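Local structure of variant surface glycoprotein MITat 1.13 (Trypanosoma brucei, 6Z8G) at residues Glu117-Val122 with Ser259-Ala264; Leu85-Ala90 with Pro294-Met299. The protein probably forms part of the dense surface coat of the parasite, whose antigenically distinct versions let the trypanosome evade the host immune response. All coordinates share one frame; numbering follows the deposited sequence.

Contact 1. Residues Glu117-Val122 with Ser259-Ala264; sequences EEAAGV and SNATVA. With NAG (2-acetamido-2-deoxy-beta-D-glucopyranose), chain D.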
# COMPACT_ATOMS: atom_id res chain seq x y z
N GLU B 117 -6.14 6.90 -0.61
CA GLU B 117 -5.54 7.62 -1.73
C GLU B 117 -6.53 7.84 -2.86
O GLU B 117 -6.44 8.85 -3.57
CB GLU B 117 -4.31 6.89 -2.25
CG GLU B 117 -3.17 6.83 -1.27
CD GLU B 117 -2.47 8.16 -1.09
OE1 GLU B 117 -2.85 9.14 -1.80
OE2 GLU B 117 -1.55 8.23 -0.23
N GLU B 118 -7.46 6.90 -3.08
CA GLU B 118 -8.52 7.15 -4.05
C GLU B 118 -9.37 8.34 -3.62
O GLU B 118 -9.72 9.19 -4.44
CB GLU B 118 -9.37 5.90 -4.24
CG GLU B 118 -10.51 6.09 -5.24
CD GLU B 118 -11.24 4.79 -5.55
OE1 GLU B 118 -10.77 3.74 -5.09
OE2 GLU B 118 -12.27 4.81 -6.25
N ALA B 119 -9.70 8.43 -2.33
CA ALA B 119 -10.45 9.58 -1.83
C ALA B 119 -9.66 10.86 -2.02
O ALA B 119 -10.19 11.86 -2.51
CB ALA B 119 -10.83 9.40 -0.36
N ALA B 120 -8.36 10.85 -1.68
CA ALA B 120 -7.51 12.02 -1.88
C ALA B 120 -7.57 12.51 -3.32
O ALA B 120 -7.71 13.72 -3.58
CB ALA B 120 -6.06 11.71 -1.49
N GLY B 121 -7.54 11.59 -4.28
CA GLY B 121 -7.63 12.00 -5.67
C GLY B 121 -8.93 12.74 -5.96
O GLY B 121 -8.93 13.73 -6.69
N VAL B 122 -10.04 12.27 -5.39
CA VAL B 122 -11.30 12.98 -5.60
C VAL B 122 -11.24 14.37 -4.99
O VAL B 122 -11.78 15.33 -5.55
CB VAL B 122 -12.49 12.18 -5.04
CG1 VAL B 122 -13.80 13.00 -5.21
CG2 VAL B 122 -12.59 10.84 -5.74
N SER B 259 -19.36 7.19 -1.88
CA SER B 259 -18.97 6.65 -0.58
C SER B 259 -17.46 6.63 -0.37
O SER B 259 -16.99 6.13 0.67
CB SER B 259 -19.54 5.24 -0.40
OG SER B 259 -19.26 4.37 -1.51
N ASN B 260 -16.67 7.19 -1.30
CA ASN B 260 -15.22 6.98 -1.30
C ASN B 260 -14.58 7.37 0.04
O ASN B 260 -13.76 6.63 0.60
CB ASN B 260 -14.58 7.80 -2.43
CG ASN B 260 -14.66 7.15 -3.82
OD1 ASN B 260 -14.20 7.75 -4.81
ND2 ASN B 260 -15.23 5.94 -3.91
N ALA B 261 -14.94 8.55 0.56
CA ALA B 261 -14.28 9.06 1.75
C ALA B 261 -14.77 8.34 3.01
O ALA B 261 -13.99 8.08 3.94
CB ALA B 261 -14.51 10.57 1.85
N THR B 262 -16.06 7.98 3.06
CA THR B 262 -16.57 7.21 4.18
C THR B 262 -16.00 5.80 4.18
O THR B 262 -15.76 5.23 5.25
CB THR B 262 -18.10 7.19 4.15
OG1 THR B 262 -18.58 8.54 4.15
CG2 THR B 262 -18.63 6.55 5.40
N VAL B 263 -15.79 5.23 2.99
CA VAL B 263 -15.20 3.90 2.90
C VAL B 263 -13.73 3.93 3.34
O VAL B 263 -13.24 2.98 3.96
CB VAL B 263 -15.40 3.37 1.47
CG1 VAL B 263 -14.37 2.36 1.09
CG2 VAL B 263 -16.82 2.79 1.31
N ALA B 264 -13.02 5.04 3.09
CA ALA B 264 -11.65 5.15 3.60
C ALA B 264 -11.64 5.23 5.12
O ALA B 264 -10.86 4.52 5.78
CB ALA B 264 -10.96 6.37 2.99
C1 NAG D . -15.31 5.25 -5.20
C2 NAG D . -15.27 3.71 -5.08
C3 NAG D . -15.26 3.07 -6.47
C4 NAG D . -16.39 3.61 -7.33
C5 NAG D . -16.29 5.13 -7.38
C6 NAG D . -17.38 5.78 -8.20
C7 NAG D . -14.17 2.46 -3.27
C8 NAG D . -12.87 2.16 -2.59
N2 NAG D . -14.11 3.28 -4.32
O3 NAG D . -15.37 1.66 -6.33
O4 NAG D . -16.26 3.11 -8.65
O5 NAG D . -16.41 5.65 -6.05
O6 NAG D . -17.11 7.17 -8.37
O7 NAG D . -15.24 1.99 -2.87
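The N-glycosylation site at Asn-260, first residue of the sequon completed by Ala-261 and Thr-262, packs against Glu-118, Ala-119 and Val-122 of helix 78-129. Asn-260 ND2 carries the C1 atom of the first N-acetylglucosamine in a covalent bond of 1.5 Å. With CG held beside the backbone N (chi1 -81°), the amide leaves the first turn of helix 260-273 facing the long helix, and its OD1 rests 3.6 Å from the methyl Val-122 CG2. The extended chain of Glu-118 crosses the asparagine at about a right angle. Its carboxylate, turned 65° from the amide plane, receives the sugar's acetamido N-H: NAG N2 lies 3.1 Å from Glu-118 OE2 in a bent bond and 3.5 Å from Glu-118 OE1 in a weak one. That forked grip would limit rotation of the sugar about its linkage.

Helix 78-129 is one arm of the long helical hairpin, formed with helix 34-75, that builds the stem of A-type variant surface glycoproteins. The short segments 117-122 and 260-264 run roughly antiparallel (149°), their axes 8.6 Å apart at closest approach. Small residues permit this approach, as Ala-119 CB sits 4.1 Å from Ala-261 CA; Ala-119 also touches Leu-41 of helix 34-75. The site also borders the dimer interface: Glu-118 OE2 accepts a hydrogen bond from Asn-124 ND2 of the second subunit, a partner that would help hold the carboxylate facing the glycan.

Contact 2. Residues Leu85-Ala90 with Pro294-Met299; sequences LPLLGA and PKFKLM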
# COMPACT_ATOMS: atom_id res chain seq x y z
N LEU B 85 20.24 -20.05 26.21
CA LEU B 85 19.09 -20.93 25.98
C LEU B 85 17.74 -20.35 26.40
O LEU B 85 16.76 -20.53 25.65
CB LEU B 85 19.33 -22.27 26.67
CG LEU B 85 20.46 -23.15 26.14
CD1 LEU B 85 20.38 -24.50 26.79
CD2 LEU B 85 20.38 -23.25 24.61
N PRO B 86 17.58 -19.68 27.55
CA PRO B 86 16.26 -19.09 27.84
C PRO B 86 15.91 -17.95 26.92
O PRO B 86 14.73 -17.75 26.63
CB PRO B 86 16.39 -18.62 29.30
CG PRO B 86 17.55 -19.38 29.84
CD PRO B 86 18.50 -19.53 28.69
N LEU B 87 16.90 -17.25 26.38
CA LEU B 87 16.62 -16.20 25.42
C LEU B 87 16.14 -16.80 24.12
O LEU B 87 15.32 -16.19 23.42
CB LEU B 87 17.86 -15.35 25.18
CG LEU B 87 18.51 -14.73 26.41
CD1 LEU B 87 19.77 -13.94 26.04
CD2 LEU B 87 17.49 -13.83 27.09
N LEU B 88 16.58 -18.02 23.82
CA LEU B 88 16.31 -18.61 22.52
C LEU B 88 14.83 -18.97 22.38
O LEU B 88 14.17 -18.57 21.42
CB LEU B 88 17.20 -19.83 22.33
CG LEU B 88 17.45 -20.18 20.87
CD1 LEU B 88 18.73 -20.95 20.78
CD2 LEU B 88 16.30 -21.02 20.36
N GLY B 89 14.30 -19.74 23.34
CA GLY B 89 12.90 -20.15 23.25
C GLY B 89 11.93 -18.97 23.31
O GLY B 89 10.90 -18.96 22.62
N ALA B 90 12.22 -17.99 24.17
CA ALA B 90 11.40 -16.79 24.19
C ALA B 90 11.51 -16.03 22.88
O ALA B 90 10.51 -15.50 22.36
CB ALA B 90 11.82 -15.89 25.35
N PRO B 294 5.98 -16.18 27.98
CA PRO B 294 5.70 -17.42 28.71
C PRO B 294 6.77 -18.50 28.61
O PRO B 294 6.82 -19.36 29.50
CB PRO B 294 4.38 -17.91 28.09
CG PRO B 294 3.77 -16.67 27.40
CD PRO B 294 4.94 -15.85 26.97
N LYS B 295 7.59 -18.54 27.55
CA LYS B 295 8.62 -19.59 27.45
C LYS B 295 9.81 -19.37 28.38
O LYS B 295 10.51 -20.33 28.72
CB LYS B 295 9.14 -19.70 26.00
CG LYS B 295 8.07 -20.05 24.94
CD LYS B 295 7.58 -21.52 25.00
CE LYS B 295 6.54 -21.80 23.90
NZ LYS B 295 6.41 -23.25 23.55
N PHE B 296 10.03 -18.12 28.80
CA PHE B 296 11.29 -17.74 29.43
C PHE B 296 11.52 -18.41 30.78
O PHE B 296 12.57 -19.03 30.99
CB PHE B 296 11.31 -16.22 29.59
CG PHE B 296 12.56 -15.68 30.18
CD1 PHE B 296 13.75 -15.74 29.48
CD2 PHE B 296 12.54 -15.08 31.42
CE1 PHE B 296 14.92 -15.22 30.03
CE2 PHE B 296 13.69 -14.55 31.97
CZ PHE B 296 14.88 -14.61 31.28
N LYS B 297 10.56 -18.30 31.71
CA LYS B 297 10.80 -18.77 33.08
C LYS B 297 11.18 -20.25 33.12
O LYS B 297 12.12 -20.64 33.82
CB LYS B 297 9.58 -18.50 33.95
N LEU B 298 10.44 -21.09 32.38
CA LEU B 298 10.71 -22.52 32.41
C LEU B 298 12.12 -22.81 31.93
O LEU B 298 12.82 -23.65 32.51
CB LEU B 298 9.69 -23.27 31.56
CG LEU B 298 9.94 -24.78 31.48
CD1 LEU B 298 10.00 -25.38 32.87
CD2 LEU B 298 8.89 -25.48 30.64
N MET B 299 12.58 -22.11 30.90
CA MET B 299 13.92 -22.40 30.42
C MET B 299 14.99 -21.88 31.37
O MET B 299 16.06 -22.47 31.44
CB MET B 299 14.12 -21.83 29.01
CG MET B 299 15.33 -22.42 28.25
SD MET B 299 15.27 -24.22 27.93
CE MET B 299 13.82 -24.31 26.86
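Leu-85 begins the contact with Met-299: its carbonyl O lies 3.5 Å from Met-299 CG, and its CB approaches the same methylene from farther off. Within the segment, Leu-85 O takes weak bonds from Leu-88 N and Gly-89 N. At Pro-86 helix 78-129 is kinked, the proline N making no bond to the preceding turn. The proline ring is wedged between two side chains of the 294-299 segment. Pro-86 CA lies 3.5 Å from Met-299 CG and Pro-86 CB 3.9 Å from Met-299 CB. Pro-86 CB also lies 3.8 Å from Phe-296 CE1. The proline carbonyl approaches the edge of that ring, near its plane, with Pro-86 O 3.6 Å from Phe-296 CD1. Phe-296 CG is anti to the backbone N (chi1 -178°), which brings the CD1-CE1 side of the ring to Pro-86.

Here helix 296-304 and the residues just before it pack against the early turns of helix 78-129, at the end of the stem far from the large antiparallel sheet. Tyr-329 of helix 318-329 closes on Pro-86 and Leu-87, and Ile-325 backs Phe-296. Leu-87 sends CD2 obliquely to Phe-296 CE1 at 4.1 Å, the two side chains lying side by side and pointing the same way. Two residues on, Gly-89 offers bare backbone: its O sits 3.8 Å from Lys-295 CG, where the lysine chain bends (chi2 -72°) before leading its amine away toward a long, weak ion pair with Asp-373 of the second subunit. Finally, Ala-90 CB touches Phe-296 CB at 4.3 Å, with Asn-293 lying against the same alanine.

Both contacts use helix 78-129, yet their centres lie 47 Å apart along the elongated molecule, and contact 1 is nested inside the chain loop closed by contact 2. Each is buried and each reaches the second subunit. Contact 2 buries more surface between its segments (352 against 190 Å²) and is apolar packing of proline, methionine and phenylalanine at the kink near the start of the helix, backed by helix 318-329. Contact 1, nearer the centre of the chain, joins small alanines to a polar edge, where a carboxylate is shared between a glycan and the neighbouring subunit. Neither has a hydrogen bond directly between its two protein segments.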